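Bacterioferritin (Rhodobacter capsulatus, PDB 1JGC) stores iron, oxidising Fe(2+) with dioxygen at a ferroxidase centre and laying down the ferric mineral inside a hollow shell of 24 subunits. Local coordinates at the interface of chains A and B. Numbering follows the deposited sequence. Chains: chain A/B, bacterioferritin.

Contacts 1 and 2 are neighbouring patches of one interface, the centres of their C-alpha atoms about 7 Å apart, and they share A:Ala155 and B:Leu140. Chain A supplies its C-terminal segment to both: the tail at A:Met157 enters chain B in contact 1, while the short helix 146-152 and the residues just after it, together with the 36-37 turn, pack on chain B in contact 2. Helices 114-144 and 146-152 of chain B serve both, with helices 38-64 and 83-111 added in contact 1. The interface is no exact two-fold, so it probably joins subunits head to tail, which would suit a closed shell of 24.

Contact 1: the interface of chains A and B. Residues chain A 155-157; chain B 40, 87, 133, 137, 140, 149, 153.
The backbone N of A:Met157 donates a hydrogen bond to OD1 of B:Asn153, the side-chain amide oxygen, over 2.8 Å. It is almost straight, 177° at the hydrogen, and the donor lies in the carbonyl plane. The other end of the same amide is held within chain B: ND2 of B:Asn153 gives a hydrogen bond of 3.2 Å to the backbone O of B:Phe149, with the acceptor slightly tilted from the amide plane. Bonding at both ends should fix the amide's rotation and present OD1 to the incoming tail. A leucine at B:Asn153 would probably leave the backbone N of A:Met157 without its acceptor and the O of B:Phe149 without this donor, making the tail less firmly anchored.

Past this bond, the A:Met157 side chain runs into chain B. The residue hides 114 Å² of its surface, about half of the 220 Å² summed over both chains. CG of A:Met157 is 3.7 Å from the amide carbon CD of B:Gln137. SD lies 3.7 Å from CG of B:Met40, and these two methionines run side by side, pointing the same way. SD also approaches CZ of B:Phe149 at 4.0 Å. The chain bends at its last torsion (chi3 70°), which carries CE to the rim of the B:Phe133 ring, 3.3 Å from CE2. The same methyl meets CD2 of B:Leu87 at 4.0 Å. Within chain B, CG of B:Gln137 lies over one face of that phenylalanine ring, toward its rim.

The pocket draws on several elements of chain B: helix 38-64 gives B:Met40, helix 83-111 B:Leu87, helix 114-144 B:Phe133 and B:Gln137, and helix 146-152 B:Phe149, with B:Asn153 just beyond it. The C-terminal tail of one subunit is thus plugged between the four-helix bundle of its neighbour and that neighbour's short last helix.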
loop_
_atom_site.group_PDB
_atom_site.type_symbol
_atom_site.label_atom_id
_atom_site.label_comp_id
_atom_site.label_asym_id
_atom_site.label_seq_id
_atom_site.Cartn_x
_atom_site.Cartn_y
_atom_site.Cartn_z
ATOM N N ALA A 155 -24.651 10.730 32.200
ATOM C CA ALA A 155 -24.286 9.662 31.286
ATOM C C ALA A 155 -25.325 8.546 31.358
ATOM O O ALA A 155 -25.821 8.215 32.435
ATOM C CB ALA A 155 -22.909 9.116 31.644
ATOM N N PRO A 156 -25.674 7.961 30.203
ATOM C CA PRO A 156 -26.658 6.873 30.151
ATOM C C PRO A 156 -26.075 5.652 30.867
ATOM O O PRO A 156 -24.860 5.561 31.045
ATOM C CB PRO A 156 -26.835 6.630 28.649
ATOM C CG PRO A 156 -26.481 7.959 28.031
ATOM C CD PRO A 156 -25.280 8.376 28.847
ATOM N N MET A 157 -26.926 4.718 31.272
ATOM C CA MET A 157 -26.457 3.521 31.965
ATOM C C MET A 157 -25.495 2.654 31.156
ATOM O O MET A 157 -24.714 1.902 31.734
ATOM C CB MET A 157 -27.640 2.659 32.399
ATOM C CG MET A 157 -28.442 3.236 33.534
ATOM S SD MET A 157 -29.578 2.010 34.227
ATOM C CE MET A 157 -28.450 0.892 35.022
ATOM N N MET B 40 -30.751 1.485 29.132
ATOM C CA MET B 40 -30.824 0.854 30.439
ATOM C C MET B 40 -30.768 -0.656 30.199
ATOM O O MET B 40 -30.128 -1.404 30.938
ATOM C CB MET B 40 -32.133 1.261 31.118
ATOM C CG MET B 40 -32.426 0.598 32.430
ATOM S SD MET B 40 -33.852 1.391 33.262
ATOM C CE MET B 40 -33.333 1.200 34.964
ATOM N N LEU B 87 -33.949 -1.324 39.432
ATOM C CA LEU B 87 -32.689 -0.910 40.028
ATOM C C LEU B 87 -32.699 -1.369 41.480
ATOM O O LEU B 87 -31.697 -1.876 41.988
ATOM C CB LEU B 87 -32.538 0.606 39.970
ATOM C CG LEU B 87 -32.369 1.218 38.583
ATOM C CD1 LEU B 87 -32.258 2.721 38.697
ATOM C CD2 LEU B 87 -31.128 0.636 37.926
ATOM N N PHE B 133 -22.211 1.305 41.147
ATOM C CA PHE B 133 -22.916 1.731 39.947
ATOM C C PHE B 133 -24.424 1.920 40.179
ATOM O O PHE B 133 -24.981 2.972 39.850
ATOM C CB PHE B 133 -22.685 0.708 38.838
ATOM C CG PHE B 133 -23.501 0.955 37.620
ATOM C CD1 PHE B 133 -23.148 1.957 36.728
ATOM C CD2 PHE B 133 -24.661 0.216 37.389
ATOM C CE1 PHE B 133 -23.941 2.225 35.618
ATOM C CE2 PHE B 133 -25.463 0.476 36.282
ATOM C CZ PHE B 133 -25.104 1.484 35.393
ATOM N N GLN B 137 -26.757 5.219 40.022
ATOM C CA GLN B 137 -27.899 5.302 39.122
ATOM C C GLN B 137 -29.194 5.618 39.850
ATOM O O GLN B 137 -30.022 6.361 39.340
ATOM C CB GLN B 137 -28.043 4.008 38.325
ATOM C CG GLN B 137 -27.017 3.885 37.218
ATOM C CD GLN B 137 -26.985 5.125 36.342
ATOM O OE1 GLN B 137 -28.013 5.545 35.823
ATOM N NE2 GLN B 137 -25.809 5.719 36.180
ATOM N N LEU B 140 -29.076 9.205 40.713
ATOM C CA LEU B 140 -29.308 10.006 39.523
ATOM C C LEU B 140 -30.776 9.950 39.129
ATOM O O LEU B 140 -31.319 10.900 38.563
ATOM C CB LEU B 140 -28.446 9.505 38.368
ATOM C CG LEU B 140 -28.624 10.243 37.040
ATOM C CD1 LEU B 140 -28.212 11.698 37.206
ATOM C CD2 LEU B 140 -27.791 9.565 35.955
ATOM N N PHE B 149 -35.048 10.591 33.849
ATOM C CA PHE B 149 -34.195 9.417 33.812
ATOM C C PHE B 149 -34.564 8.534 32.630
ATOM O O PHE B 149 -33.693 7.995 31.956
ATOM C CB PHE B 149 -34.334 8.609 35.099
ATOM C CG PHE B 149 -33.377 7.457 35.194
ATOM C CD1 PHE B 149 -32.105 7.638 35.722
ATOM C CD2 PHE B 149 -33.742 6.193 34.743
ATOM C CE1 PHE B 149 -31.211 6.576 35.804
ATOM C CE2 PHE B 149 -32.860 5.129 34.820
ATOM C CZ PHE B 149 -31.591 5.316 35.351
ATOM N N ASN B 153 -32.196 7.429 29.258
ATOM C CA ASN B 153 -31.918 6.046 28.926
ATOM C C ASN B 153 -32.789 5.442 27.843
ATOM O O ASN B 153 -32.795 4.227 27.650
ATOM C CB ASN B 153 -31.989 5.222 30.204
ATOM C CG ASN B 153 -30.792 5.467 31.096
ATOM O OD1 ASN B 153 -29.696 4.965 30.822
ATOM N ND2 ASN B 153 -30.979 6.264 32.148
#

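Contact 2: the interface of chains A and B. Residues chain A 36-37, 151, 154-155; chain B 140, 144, 152.
B:Leu152 meets chain A through CB and both methyls. Its CB lies 3.4 Å from CD1 of A:Leu151, and the two leucines slide past each other in opposite directions. At the fork the branches separate: CD1 reaches the backbone O of A:Ala154 at 3.8 Å, whereas CD2 touches that residue's methyl CB at 3.7 Å and also comes near the backbone O of A:Ala155. With CG trans to the backbone N (chi1 174°), the fork projects toward the stretch that follows helix 146-152 of chain A. B:Leu152 buries 44 Å², the most of any residue in this patch.

Two leucines of helix 114-144 extend the apolar surface. B:Leu140 splits its methyls: CD1 packs 3.9 Å from CD2 of A:Leu37, the side chains crossing at a slant, while CD2 lies 3.9 Å from the backbone O of A:Gly36. Both methyls also approach CB of A:Ala154, so this one methyl touches both B:Leu140 and B:Leu152. B:Leu144 makes contact through CD2, placed 3.6 Å from the backbone CA of A:Leu151.

In chain A, A:Gly36 and A:Leu37 belong to the turn linking helices 5-34 and 38-64. This turn, the C-terminal end of helix 146-152 and the residues just after it face chain B, where the last turns of helix 114-144 adjoin its own short helix 146-152.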
loop_
_atom_site.group_PDB
_atom_site.type_symbol
_atom_site.label_atom_id
_atom_site.label_comp_id
_atom_site.label_asym_id
_atom_site.label_seq_id
_atom_site.Cartn_x
_atom_site.Cartn_y
_atom_site.Cartn_z
ATOM N N GLY A 36 -23.308 10.709 38.940
ATOM C CA GLY A 36 -23.732 10.236 37.639
ATOM C C GLY A 36 -23.701 11.326 36.590
ATOM O O GLY A 36 -24.243 11.161 35.497
ATOM N N LEU A 37 -23.072 12.447 36.914
ATOM C CA LEU A 37 -22.972 13.562 35.977
ATOM C C LEU A 37 -21.594 13.523 35.312
ATOM O O LEU A 37 -20.792 14.442 35.459
ATOM C CB LEU A 37 -23.166 14.884 36.724
ATOM C CG LEU A 37 -24.429 14.949 37.594
ATOM C CD1 LEU A 37 -24.551 16.325 38.230
ATOM C CD2 LEU A 37 -25.653 14.657 36.747
ATOM N N LEU A 151 -29.720 16.374 33.456
ATOM C CA LEU A 151 -29.956 15.500 32.323
ATOM C C LEU A 151 -28.907 15.731 31.233
ATOM O O LEU A 151 -28.291 14.788 30.745
ATOM C CB LEU A 151 -31.363 15.741 31.774
ATOM C CG LEU A 151 -31.805 14.930 30.555
ATOM C CD1 LEU A 151 -31.532 13.450 30.781
ATOM C CD2 LEU A 151 -33.288 15.172 30.308
ATOM N N ALA A 154 -25.500 14.277 32.267
ATOM C CA ALA A 154 -25.483 12.920 32.800
ATOM C C ALA A 154 -25.109 11.884 31.743
ATOM O O ALA A 154 -25.232 12.117 30.541
ATOM C CB ALA A 154 -26.843 12.580 33.392
ATOM N N ALA A 155 -24.651 10.730 32.200
ATOM C CA ALA A 155 -24.286 9.662 31.286
ATOM C C ALA A 155 -25.325 8.546 31.358
ATOM O O ALA A 155 -25.821 8.215 32.435
ATOM C CB ALA A 155 -22.909 9.116 31.644
ATOM N N LEU B 140 -29.076 9.205 40.713
ATOM C CA LEU B 140 -29.308 10.006 39.523
ATOM C C LEU B 140 -30.776 9.950 39.129
ATOM O O LEU B 140 -31.319 10.900 38.563
ATOM C CB LEU B 140 -28.446 9.505 38.368
ATOM C CG LEU B 140 -28.624 10.243 37.040
ATOM C CD1 LEU B 140 -28.212 11.698 37.206
ATOM C CD2 LEU B 140 -27.791 9.565 35.955
ATOM N N LEU B 144 -32.884 13.351 38.662
ATOM C CA LEU B 144 -33.474 13.656 37.362
ATOM C C LEU B 144 -34.986 13.576 37.392
ATOM O O LEU B 144 -35.663 14.392 36.780
ATOM C CB LEU B 144 -32.968 12.681 36.290
ATOM C CG LEU B 144 -31.481 12.662 35.943
ATOM C CD1 LEU B 144 -31.224 11.613 34.878
ATOM C CD2 LEU B 144 -31.047 14.034 35.457
ATOM N N LEU B 152 -33.140 10.028 29.459
ATOM C CA LEU B 152 -31.700 9.795 29.364
ATOM C C LEU B 152 -31.339 8.385 28.926
ATOM O O LEU B 152 -30.302 8.164 28.296
ATOM C CB LEU B 152 -31.041 10.069 30.720
ATOM C CG LEU B 152 -29.556 9.745 30.893
ATOM C CD1 LEU B 152 -28.728 10.633 29.989
ATOM C CD2 LEU B 152 -29.156 9.951 32.341
#